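Local coordinates for protein enolase from the environmental genome shotgun sequencing of the Sargasso Sea (PDB 2QGY) that is of unknown function but belongs to the enolase superfamily, binds magnesium and, like its relatives, probably acts on a carboxylate substrate by removing an alpha-proton, at residues V136-T141 and K326-P331; L154-E158 and K186-V191; G166-P172 and L195-L201; P222-P228 and M246-E252. All coordinates share one frame; numbering follows the deposited sequence.

In the fold
Interactions 1, 3 and 4 are neighbouring strand pairs of one barrel, and interaction 2 lies on its outer shell. Interaction 1 joins the first and last barrel strands; its centre is about 11 Å from that of interaction 3, and the two meet where Lys-169 reaches Tyr-139 and Glu-328. Interactions 3 and 4, with centres about 10 Å apart, share the magnesium ion: Asp-200 comes from 195-201, Glu-226 from 222-228 and Glu-252 from 246-252. Interaction 2 packs the helices outside interaction 3, where Val-187 touches Leu-197. It stays clear of interaction 4, with nearest atoms about 5 Å and centres about 20 Å apart.

Interaction 1 (V136-T141 and K326-P331); sequences VPIYAT and KAEIFP
Thr-141 and Glu-328 meet at the mouth of the barrel, where OG1 of Thr-141 donates to OE2 of Glu-328 over 2.6 Å, using the anti lone pair of the carboxylate. This is the seam at which the first strand of the enolase-superfamily barrel, 136-141, runs parallel to the last, 326-331, and closes the cylinder. Four backbone hydrogen bonds stitch it, from Ala-327 N to Pro-137 O (3.0 Å) through to Thr-141 N on Ile-329 O (3.0 Å).

The tight part lies toward the C-terminal ends of the strands. With chi1 of Thr-141 at -67°, OG1 faces the carboxylate while CG2 lies alongside the Phe-330 ring, and Thr-141 CB stands 4.2 Å from that ring's centroid, over its face. CB of Ala-140 presses on CG of Pro-331 at 3.4 Å, closer than normal carbon contact. Inside the barrel the Tyr-139 ring takes Glu-328 CA over one face, 4.0 Å from its centroid, while the Lys-326 carbonyl sits at its edge.

At the other end the packing relaxes. Contacts there are at ordinary van der Waals distance: Pro-137 CB lies 3.9 Å from Lys-326 CG at a partly exposed rim, and the bent lysine chain leads away to bond Tyr-223 through NZ.

Three partners thus hold the Glu-328 carboxylate: Thr-141 and Lys-169 at OE2, the Cys-303 backbone N at OE1. Lys-169 also bonds the hydroxyl of Tyr-139. These bonds on both oxygens probably restrict the rotation of the acid, about 6 Å from the magnesium ion.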
# COMPACT_ATOMS: atom_id res chain seq x y z
N VAL A 136 -18.34 25.17 3.92
CA VAL A 136 -17.56 24.14 4.60
C VAL A 136 -16.47 24.78 5.42
O VAL A 136 -15.60 25.44 4.86
CB VAL A 136 -16.93 23.17 3.56
CG1 VAL A 136 -15.88 22.22 4.24
CG2 VAL A 136 -18.03 22.41 2.85
N PRO A 137 -16.50 24.61 6.76
CA PRO A 137 -15.40 25.21 7.52
C PRO A 137 -14.04 24.65 7.08
O PRO A 137 -13.92 23.44 6.81
CB PRO A 137 -15.70 24.78 8.96
CG PRO A 137 -17.25 24.60 8.97
CD PRO A 137 -17.48 23.94 7.63
N ILE A 138 -13.04 25.52 7.01
CA ILE A 138 -11.69 25.11 6.62
C ILE A 138 -10.63 25.54 7.62
O ILE A 138 -10.86 26.42 8.44
CB ILE A 138 -11.32 25.65 5.20
CG1 ILE A 138 -11.63 27.15 5.06
CG2 ILE A 138 -12.07 24.89 4.11
CD1 ILE A 138 -10.56 28.09 5.52
N TYR A 139 -9.44 24.94 7.54
CA TYR A 139 -8.30 25.43 8.27
C TYR A 139 -7.12 25.40 7.28
O TYR A 139 -7.17 24.69 6.27
CB TYR A 139 -8.01 24.57 9.52
CG TYR A 139 -7.40 23.21 9.19
CD1 TYR A 139 -6.02 23.04 9.13
CD2 TYR A 139 -8.22 22.10 8.91
CE1 TYR A 139 -5.44 21.77 8.79
CE2 TYR A 139 -7.67 20.85 8.59
CZ TYR A 139 -6.29 20.70 8.52
OH TYR A 139 -5.75 19.47 8.23
N ALA A 140 -6.09 26.16 7.59
CA ALA A 140 -4.93 26.30 6.73
C ALA A 140 -3.72 25.63 7.31
O ALA A 140 -3.37 25.82 8.49
CB ALA A 140 -4.64 27.78 6.47
N THR A 141 -3.04 24.87 6.46
CA THR A 141 -1.81 24.20 6.85
C THR A 141 -0.61 25.03 6.46
O THR A 141 -0.51 25.49 5.33
CB THR A 141 -1.72 22.79 6.23
OG1 THR A 141 -2.75 21.98 6.79
CG2 THR A 141 -0.38 22.15 6.49
N LYS A 326 -13.09 20.45 10.39
CA LYS A 326 -12.59 21.44 9.44
C LYS A 326 -11.75 20.78 8.35
O LYS A 326 -10.99 19.84 8.62
CB LYS A 326 -11.81 22.50 10.19
CG LYS A 326 -12.72 23.36 11.08
CD LYS A 326 -11.88 24.28 11.91
CE LYS A 326 -11.81 23.75 13.34
NZ LYS A 326 -13.20 23.56 13.90
N ALA A 327 -11.95 21.24 7.11
CA ALA A 327 -11.33 20.68 5.91
C ALA A 327 -10.02 21.37 5.59
O ALA A 327 -9.91 22.59 5.72
CB ALA A 327 -12.30 20.80 4.73
N GLU A 328 -9.01 20.59 5.16
CA GLU A 328 -7.66 21.10 5.03
C GLU A 328 -7.43 21.88 3.72
O GLU A 328 -7.76 21.39 2.61
CB GLU A 328 -6.66 19.93 5.06
CG GLU A 328 -5.23 20.41 4.96
CD GLU A 328 -4.22 19.29 5.20
OE1 GLU A 328 -4.52 18.14 4.82
OE2 GLU A 328 -3.15 19.57 5.78
N ILE A 329 -6.88 23.08 3.83
CA ILE A 329 -6.43 23.84 2.64
C ILE A 329 -4.96 24.23 2.77
O ILE A 329 -4.47 24.43 3.87
CB ILE A 329 -7.29 25.10 2.35
CG1 ILE A 329 -7.14 26.13 3.45
CG2 ILE A 329 -8.79 24.75 2.14
CD1 ILE A 329 -7.07 27.54 2.93
N PHE A 330 -4.26 24.30 1.64
CA PHE A 330 -2.91 24.82 1.56
C PHE A 330 -3.05 26.16 0.87
O PHE A 330 -3.25 26.20 -0.34
CB PHE A 330 -2.00 23.89 0.75
CG PHE A 330 -1.51 22.73 1.53
CD1 PHE A 330 -0.22 22.70 2.05
CD2 PHE A 330 -2.35 21.65 1.78
CE1 PHE A 330 0.22 21.61 2.79
CE2 PHE A 330 -1.93 20.54 2.53
CZ PHE A 330 -0.63 20.53 3.04
N PRO A 331 -3.05 27.25 1.64
CA PRO A 331 -3.30 28.54 1.02
C PRO A 331 -2.32 28.84 -0.11
O PRO A 331 -2.73 29.41 -1.11
CB PRO A 331 -3.14 29.53 2.17
CG PRO A 331 -3.54 28.75 3.39
CD PRO A 331 -2.86 27.37 3.10

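Interaction 2 (L154-E158 and K186-V191); sequences LRQIE and KVREIV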
# COMPACT_ATOMS: atom_id res chain seq x y z
N LEU A 154 6.81 32.22 11.29
CA LEU A 154 6.02 33.22 12.03
C LEU A 154 5.38 34.30 11.16
O LEU A 154 4.21 34.62 11.36
CB LEU A 154 6.84 33.84 13.17
CG LEU A 154 7.32 32.86 14.25
CD1 LEU A 154 8.32 33.56 15.15
CD2 LEU A 154 6.17 32.27 15.06
N ARG A 155 6.13 34.84 10.20
CA ARG A 155 5.61 35.86 9.29
C ARG A 155 4.54 35.25 8.37
O ARG A 155 3.55 35.90 8.03
CB ARG A 155 6.72 36.52 8.47
CG ARG A 155 7.77 37.31 9.29
CD ARG A 155 8.98 37.77 8.45
NE ARG A 155 9.68 36.66 7.80
CZ ARG A 155 9.61 36.38 6.49
NH1 ARG A 155 8.88 37.15 5.68
NH2 ARG A 155 10.28 35.34 6.00
N GLN A 156 4.74 33.99 7.99
CA GLN A 156 3.72 33.27 7.21
C GLN A 156 2.48 33.01 8.06
O GLN A 156 1.37 33.05 7.56
CB GLN A 156 4.27 31.95 6.67
CG GLN A 156 3.34 31.22 5.66
CD GLN A 156 3.26 31.88 4.29
OE1 GLN A 156 3.64 33.04 4.11
NE2 GLN A 156 2.76 31.14 3.30
N ILE A 157 2.69 32.73 9.34
CA ILE A 157 1.56 32.51 10.26
C ILE A 157 0.79 33.82 10.51
O ILE A 157 -0.42 33.80 10.63
CB ILE A 157 2.01 31.75 11.56
CG1 ILE A 157 2.32 30.29 11.22
CG2 ILE A 157 0.93 31.79 12.64
CD1 ILE A 157 3.46 29.71 11.98
N GLU A 158 1.48 34.97 10.57
CA GLU A 158 0.80 36.28 10.59
C GLU A 158 -0.11 36.50 9.38
O GLU A 158 -1.21 37.04 9.50
CB GLU A 158 1.81 37.41 10.62
CG GLU A 158 2.34 37.80 11.97
CD GLU A 158 3.48 38.77 11.84
OE1 GLU A 158 3.40 39.65 10.93
OE2 GLU A 158 4.46 38.65 12.63
N LYS A 186 5.02 31.44 20.60
CA LYS A 186 5.02 32.56 19.66
C LYS A 186 3.83 32.51 18.69
O LYS A 186 3.21 33.53 18.40
CB LYS A 186 6.35 32.62 18.91
CG LYS A 186 7.52 32.95 19.84
CD LYS A 186 8.86 32.36 19.37
CE LYS A 186 9.80 33.40 18.77
NZ LYS A 186 11.20 32.91 18.85
N VAL A 187 3.49 31.31 18.21
CA VAL A 187 2.34 31.19 17.33
C VAL A 187 1.04 31.61 18.03
O VAL A 187 0.24 32.37 17.50
CB VAL A 187 2.18 29.74 16.75
CG1 VAL A 187 0.85 29.61 16.05
CG2 VAL A 187 3.33 29.41 15.81
N ARG A 188 0.84 31.09 19.24
CA ARG A 188 -0.34 31.41 20.04
C ARG A 188 -0.44 32.93 20.31
O ARG A 188 -1.54 33.49 20.37
CB ARG A 188 -0.33 30.55 21.33
CG ARG A 188 -1.61 30.57 22.17
CD ARG A 188 -2.86 30.40 21.34
NE ARG A 188 -3.37 29.03 21.35
CZ ARG A 188 -4.35 28.60 20.57
NH1 ARG A 188 -4.93 29.42 19.68
NH2 ARG A 188 -4.75 27.34 20.66
N GLU A 189 0.70 33.60 20.40
CA GLU A 189 0.73 35.05 20.60
C GLU A 189 0.28 35.83 19.37
O GLU A 189 -0.35 36.88 19.48
CB GLU A 189 2.14 35.50 20.99
CG GLU A 189 2.13 36.84 21.67
CD GLU A 189 3.17 37.79 21.12
OE1 GLU A 189 4.34 37.35 20.95
OE2 GLU A 189 2.82 38.97 20.88
N ILE A 190 0.61 35.30 18.20
CA ILE A 190 0.22 35.89 16.93
C ILE A 190 -1.28 35.73 16.67
O ILE A 190 -1.94 36.67 16.23
CB ILE A 190 1.01 35.25 15.76
CG1 ILE A 190 2.52 35.52 15.93
CG2 ILE A 190 0.49 35.74 14.41
CD1 ILE A 190 3.39 34.83 14.89
N VAL A 191 -1.80 34.53 16.97
CA VAL A 191 -3.15 34.15 16.55
C VAL A 191 -4.18 34.37 17.66
O VAL A 191 -5.38 34.45 17.39
CB VAL A 191 -3.21 32.67 15.99
CG1 VAL A 191 -2.17 32.47 14.88
CG2 VAL A 191 -3.02 31.63 17.09
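Ile-190 fits its two branches against different residues of the facing helix. Its CD1 methyl sits 3.6 Å from the carbonyl O of Leu-154 and 3.8 Å from Leu-154 CD2, while its CG2 methyl lies 3.7 Å from CG of Glu-158. The torsions account for this split: with chi1 at -62° and chi2 at 175°, the longer branch stretches along to Leu-154 and the shorter one is left beside Glu-158. Leucine and isoleucine cross at about a right angle, as do isoleucine and glutamate.

Deeper toward the barrel wall, Ile-157 takes over. Its CD1 meets Val-187 CG2 at 3.8 Å and its CG2 meets Val-191 CG1 at 3.9 Å, so one side chain bridges a full turn of the other helix. At the outer rim Lys-186 contributes only its aliphatic part, with CB 3.9 Å from Leu-154 CD2.

The next shell is the barrel itself. Ile-157 and Val-187 both rest on Ile-170, Val-187 also on Leu-197, and Val-191 on Ile-168, while Phe-183 from an earlier turn of helix 177-191 packs on Leu-154 and Ile-157. On the far flank Arg-188 ties its helix down by bonding the carbonyls of Gly-192, Leu-195 and Phe-220.

These are adjacent helices of the barrel's outer layer, running 25° from parallel with axes 9.9 Å apart. Their fit rests on hydrocarbon shape, with charged residues lending methylenes at the edge. The Leu-154 carbonyl already accepts the helical bond from Glu-158 N, so the nearby methyl of Ile-190 displaces no bond of the helix.

Interaction 3 (G166-P172 and L195-L201); sequences GGIKIYP and LPLMLDL. With MG (magnesium ion), chain C.
The Tyr-171 phenol ring overlaps the side chain of Asp-200, whose CB lies 3.7 Å from the ring centroid and only 15° off the ring normal. The carboxylate continues beneath the ring as a stack, its plane turned 21° from the aromatic one. The two residues stand at or just beyond the C-terminal ends of parallel strands 168-170 and 197-200, joined by helix 177-191 in a beta-alpha-beta crossover of the barrel.

Alternation along the strands sorts the chemistry. Outward, Ile-170 and Leu-199 run side by side, CG1 to CD2 at 3.5 Å, under the surrounding helices; just past the strands, Pro-172 CG bears on Leu-201 CD2. Inward lie Lys-169 and Met-198. The methionine chain leaves CB with its CG almost eclipsing the backbone N (chi1 8°), a strained start that lays CG 3.9 Å from Lys-169 CB.

Asp-200 points CG anti to its own backbone N, and this carries OD2 to the magnesium ion at 2.0 Å; Glu-226 and Glu-252 complete the protein ligands. OD1 accepts a hydrogen bond from water 2, itself a metal ligand, which probably steadies the carboxylate. Lys-169 runs up past this group and, besides its bond to Tyr-139, forms a salt bridge with Glu-226. Water 1, 2.1 Å from the magnesium ion, links both Lys-169 and Tyr-171 to the metal, accepting from Lys-169 NZ at 2.9 Å and bonding Tyr-171 OH at 2.9 Å.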
# COMPACT_ATOMS: atom_id res chain seq x y z
N GLY A 166 -10.48 29.08 9.49
CA GLY A 166 -11.10 28.44 10.64
C GLY A 166 -10.11 27.89 11.64
O GLY A 166 -10.50 27.42 12.71
N GLY A 167 -8.82 27.94 11.29
CA GLY A 167 -7.76 27.32 12.08
C GLY A 167 -6.44 27.36 11.35
O GLY A 167 -6.41 27.62 10.15
N ILE A 168 -5.35 27.15 12.06
CA ILE A 168 -4.03 27.03 11.42
C ILE A 168 -3.36 25.77 11.95
O ILE A 168 -3.35 25.52 13.18
CB ILE A 168 -3.13 28.28 11.69
CG1 ILE A 168 -3.69 29.50 10.95
CG2 ILE A 168 -1.67 28.03 11.23
CD1 ILE A 168 -3.05 30.84 11.34
N LYS A 169 -2.84 24.94 11.04
CA LYS A 169 -2.06 23.77 11.44
C LYS A 169 -0.56 24.00 11.25
O LYS A 169 -0.13 24.39 10.18
CB LYS A 169 -2.55 22.49 10.72
CG LYS A 169 -1.88 21.25 11.27
CD LYS A 169 -2.48 19.94 10.76
CE LYS A 169 -2.22 19.72 9.25
NZ LYS A 169 -3.01 18.54 8.71
N ILE A 170 0.22 23.79 12.31
CA ILE A 170 1.68 23.91 12.24
C ILE A 170 2.40 22.60 12.54
O ILE A 170 1.78 21.62 13.02
CB ILE A 170 2.18 25.00 13.22
CG1 ILE A 170 1.75 24.64 14.65
CG2 ILE A 170 1.62 26.40 12.82
CD1 ILE A 170 2.45 25.43 15.73
N TYR A 171 3.69 22.56 12.24
CA TYR A 171 4.52 21.39 12.46
C TYR A 171 5.61 21.77 13.47
O TYR A 171 6.68 22.25 13.09
CB TYR A 171 5.15 20.92 11.14
CG TYR A 171 4.15 20.31 10.16
CD1 TYR A 171 4.18 18.94 9.87
CD2 TYR A 171 3.22 21.10 9.52
CE1 TYR A 171 3.25 18.38 8.95
CE2 TYR A 171 2.30 20.55 8.62
CZ TYR A 171 2.32 19.19 8.36
OH TYR A 171 1.42 18.66 7.45
N PRO A 172 5.32 21.59 14.77
CA PRO A 172 6.11 22.18 15.85
C PRO A 172 7.29 21.33 16.33
O PRO A 172 8.03 21.78 17.21
CB PRO A 172 5.07 22.34 16.97
CG PRO A 172 4.21 21.10 16.80
CD PRO A 172 4.15 20.85 15.30
N LEU A 195 -8.32 31.04 18.38
CA LEU A 195 -8.18 30.36 17.08
C LEU A 195 -7.77 28.90 17.24
O LEU A 195 -6.82 28.58 17.95
CB LEU A 195 -7.19 31.07 16.15
CG LEU A 195 -7.15 30.57 14.69
CD1 LEU A 195 -8.44 30.91 13.90
CD2 LEU A 195 -5.91 31.07 13.95
N PRO A 196 -8.51 28.01 16.58
CA PRO A 196 -8.03 26.62 16.54
C PRO A 196 -6.59 26.55 16.05
O PRO A 196 -6.29 27.06 14.97
CB PRO A 196 -9.01 25.95 15.59
CG PRO A 196 -10.30 26.72 15.81
CD PRO A 196 -9.84 28.14 15.93
N LEU A 197 -5.72 25.99 16.88
CA LEU A 197 -4.34 25.78 16.50
C LEU A 197 -4.10 24.27 16.50
O LEU A 197 -4.06 23.63 17.55
CB LEU A 197 -3.36 26.49 17.45
CG LEU A 197 -1.87 26.27 17.23
CD1 LEU A 197 -1.41 26.81 15.85
CD2 LEU A 197 -1.08 26.94 18.37
N MET A 198 -3.97 23.69 15.32
CA MET A 198 -3.64 22.26 15.24
C MET A 198 -2.15 21.97 15.07
O MET A 198 -1.41 22.75 14.47
CB MET A 198 -4.51 21.49 14.24
CG MET A 198 -5.47 22.19 13.32
SD MET A 198 -6.56 23.58 13.71
CE MET A 198 -8.08 23.16 12.93
N LEU A 199 -1.72 20.84 15.63
CA LEU A 199 -0.32 20.52 15.68
C LEU A 199 -0.12 19.19 14.98
O LEU A 199 -0.69 18.18 15.37
CB LEU A 199 0.19 20.43 17.15
CG LEU A 199 0.00 21.65 18.10
CD1 LEU A 199 0.62 21.38 19.49
CD2 LEU A 199 0.57 22.94 17.50
N ASP A 200 0.69 19.21 13.93
CA ASP A 200 1.01 18.00 13.22
C ASP A 200 2.39 17.56 13.64
O ASP A 200 3.38 18.17 13.28
CB ASP A 200 0.92 18.22 11.69
CG ASP A 200 0.96 16.90 10.92
OD1 ASP A 200 1.57 15.94 11.41
OD2 ASP A 200 0.36 16.85 9.81
N LEU A 201 2.44 16.50 14.44
CA LEU A 201 3.74 15.97 14.90
C LEU A 201 4.50 15.13 13.87
O LEU A 201 5.69 14.90 14.03
CB LEU A 201 3.59 15.15 16.18
CG LEU A 201 2.86 15.86 17.34
CD1 LEU A 201 3.12 15.12 18.68
CD2 LEU A 201 3.21 17.33 17.41
MG MG C . -0.42 15.37 8.70
O HOH W 1 -0.90 17.00 7.41
O HOH W 2 0.70 14.05 9.82
O HOH W 3 1.18 15.28 7.48

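Interaction 4 (P222-P228 and M246-E252); sequences PYWIEEP and MKVVTGE. With MG (magnesium ion), chain C.
With chi1 at 176°, the Glu-226 chain runs straight out from its strand into the barrel, while Glu-252, with CG wedged between its N and its carbonyl carbon (chi1 69°), turns back from the following loop to meet it. The chains cross at about a right angle on the magnesium ion, which binds Glu-226 OE2 at 2.0 Å and Glu-252 OE1 at 1.9 Å. Asp-200 is the third protein ligand.

Below the metal, parallel strands 224-226 and 248-250, linked through helix 234-243 as a beta-alpha-beta unit of the barrel, are bonded from Ile-225 N to Lys-247 O and on to Glu-227 N with Val-249 O. Val-249 lays CG2 over the five-membered ring of Trp-224, 3.4 Å from its centroid. The indole thus covered sends NE1 to Glu-226 OE1 at 3.1 Å, onto the anti lone pair, in a bent bond whose acceptor sits well out of the indole plane.

A further carboxylate, that of Glu-227, stacks nearly parallel (15°) to that of Glu-252, with Glu-227 OE1 3.7 Å from Glu-252 OE2. Each also accepts a hydrogen bond from a metal-bound water: water 2 donates to Glu-227 OE1 at 2.7 Å and water 3 to Glu-252 OE2 at 2.6 Å.

The cation and its water shell probably offset the repulsion expected among these acidic groups, and the Trp-224 and Lys-169 donors on Glu-226 OE1 probably orient that ligand for the metal.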
# COMPACT_ATOMS: atom_id res chain seq x y z
N PRO A 222 -3.94 23.13 22.27
CA PRO A 222 -4.03 22.74 20.85
C PRO A 222 -5.40 22.15 20.49
O PRO A 222 -6.02 21.42 21.28
CB PRO A 222 -2.92 21.70 20.69
CG PRO A 222 -2.54 21.27 22.04
CD PRO A 222 -2.93 22.36 23.01
N TYR A 223 -5.87 22.48 19.31
CA TYR A 223 -7.15 21.99 18.86
C TYR A 223 -7.11 20.49 18.61
O TYR A 223 -8.10 19.78 18.88
CB TYR A 223 -7.58 22.76 17.61
CG TYR A 223 -9.00 22.50 17.19
CD1 TYR A 223 -10.06 23.21 17.77
CD2 TYR A 223 -9.29 21.56 16.21
CE1 TYR A 223 -11.38 22.96 17.39
CE2 TYR A 223 -10.59 21.30 15.81
CZ TYR A 223 -11.64 22.00 16.40
OH TYR A 223 -12.93 21.72 16.00
N TRP A 224 -6.00 20.02 18.04
CA TRP A 224 -5.77 18.58 17.88
C TRP A 224 -4.32 18.28 17.72
O TRP A 224 -3.52 19.18 17.48
CB TRP A 224 -6.62 17.97 16.74
CG TRP A 224 -6.21 18.19 15.29
CD1 TRP A 224 -4.97 18.01 14.70
CD2 TRP A 224 -7.11 18.52 14.23
NE1 TRP A 224 -5.07 18.24 13.33
CE2 TRP A 224 -6.36 18.58 13.03
CE3 TRP A 224 -8.48 18.79 14.19
CZ2 TRP A 224 -6.95 18.88 11.80
CZ3 TRP A 224 -9.07 19.10 12.96
CH2 TRP A 224 -8.30 19.13 11.78
N ILE A 225 -3.97 17.00 17.88
CA ILE A 225 -2.60 16.53 17.79
C ILE A 225 -2.64 15.46 16.70
O ILE A 225 -3.31 14.43 16.86
CB ILE A 225 -2.13 15.87 19.13
CG1 ILE A 225 -2.08 16.89 20.27
CG2 ILE A 225 -0.73 15.23 18.96
CD1 ILE A 225 -1.19 18.08 20.02
N GLU A 226 -1.91 15.71 15.63
CA GLU A 226 -2.00 14.87 14.45
C GLU A 226 -0.76 13.99 14.32
O GLU A 226 0.37 14.45 14.52
CB GLU A 226 -2.19 15.78 13.24
CG GLU A 226 -2.22 15.06 11.94
CD GLU A 226 -2.64 15.97 10.79
OE1 GLU A 226 -3.48 16.89 10.99
OE2 GLU A 226 -2.16 15.72 9.68
N GLU A 227 -1.00 12.69 14.06
CA GLU A 227 0.06 11.71 13.88
C GLU A 227 1.16 11.76 14.97
O GLU A 227 2.34 11.82 14.65
CB GLU A 227 0.67 11.83 12.49
CG GLU A 227 -0.31 11.51 11.37
CD GLU A 227 0.38 10.76 10.28
OE1 GLU A 227 1.11 11.44 9.53
OE2 GLU A 227 0.24 9.50 10.21
N PRO A 228 0.77 11.64 16.25
CA PRO A 228 1.79 11.64 17.32
C PRO A 228 2.61 10.35 17.24
O PRO A 228 3.77 10.32 17.71
CB PRO A 228 0.98 11.70 18.62
CG PRO A 228 -0.39 11.13 18.25
CD PRO A 228 -0.60 11.45 16.76
N MET A 246 -6.14 15.59 24.78
CA MET A 246 -6.11 16.34 23.54
C MET A 246 -6.62 15.43 22.41
O MET A 246 -6.38 14.22 22.41
CB MET A 246 -4.67 16.84 23.26
CG MET A 246 -4.17 18.02 24.19
SD MET A 246 -2.41 18.42 24.00
CE MET A 246 -1.65 16.87 24.30
N LYS A 247 -7.34 15.99 21.44
CA LYS A 247 -7.86 15.17 20.35
C LYS A 247 -6.75 14.59 19.48
O LYS A 247 -5.85 15.33 19.04
CB LYS A 247 -8.80 15.98 19.49
CG LYS A 247 -10.07 16.38 20.24
CD LYS A 247 -10.93 17.28 19.38
CE LYS A 247 -12.08 17.87 20.23
NZ LYS A 247 -12.82 16.82 20.97
N VAL A 248 -6.82 13.28 19.21
CA VAL A 248 -5.81 12.60 18.40
C VAL A 248 -6.35 12.37 16.96
O VAL A 248 -7.48 11.92 16.76
CB VAL A 248 -5.33 11.26 19.09
CG1 VAL A 248 -4.41 10.41 18.19
CG2 VAL A 248 -4.62 11.54 20.45
N VAL A 249 -5.52 12.69 15.97
CA VAL A 249 -5.89 12.58 14.56
C VAL A 249 -4.95 11.58 13.87
O VAL A 249 -3.75 11.66 14.05
CB VAL A 249 -5.75 13.93 13.83
CG1 VAL A 249 -6.26 13.78 12.36
CG2 VAL A 249 -6.63 15.02 14.52
N THR A 250 -5.48 10.65 13.08
CA THR A 250 -4.62 9.72 12.33
C THR A 250 -5.36 9.34 11.07
O THR A 250 -6.57 9.52 11.02
CB THR A 250 -4.28 8.43 13.16
OG1 THR A 250 -3.30 7.63 12.45
CG2 THR A 250 -5.51 7.59 13.42
N GLY A 251 -4.65 8.82 10.07
CA GLY A 251 -5.35 8.22 8.93
C GLY A 251 -4.77 8.64 7.59
O GLY A 251 -4.89 7.90 6.63
N GLU A 252 -4.14 9.81 7.54
CA GLU A 252 -3.61 10.34 6.27
C GLU A 252 -2.70 9.40 5.49
O GLU A 252 -2.67 9.45 4.26
CB GLU A 252 -2.92 11.68 6.51
CG GLU A 252 -1.65 11.63 7.28
CD GLU A 252 -0.92 12.97 7.22
OE1 GLU A 252 -1.38 13.87 7.92
OE2 GLU A 252 0.05 13.13 6.45
MG MG C . -0.42 15.37 8.70
O HOH W 4 -7.47 18.81 21.97
O HOH W 5 -1.92 8.29 9.18
O HOH W 6 -0.74 8.48 12.78
O HOH W 2 0.70 14.05 9.82
O HOH W 3 1.18 15.28 7.48
O HOH W 1 -0.90 17.00 7.41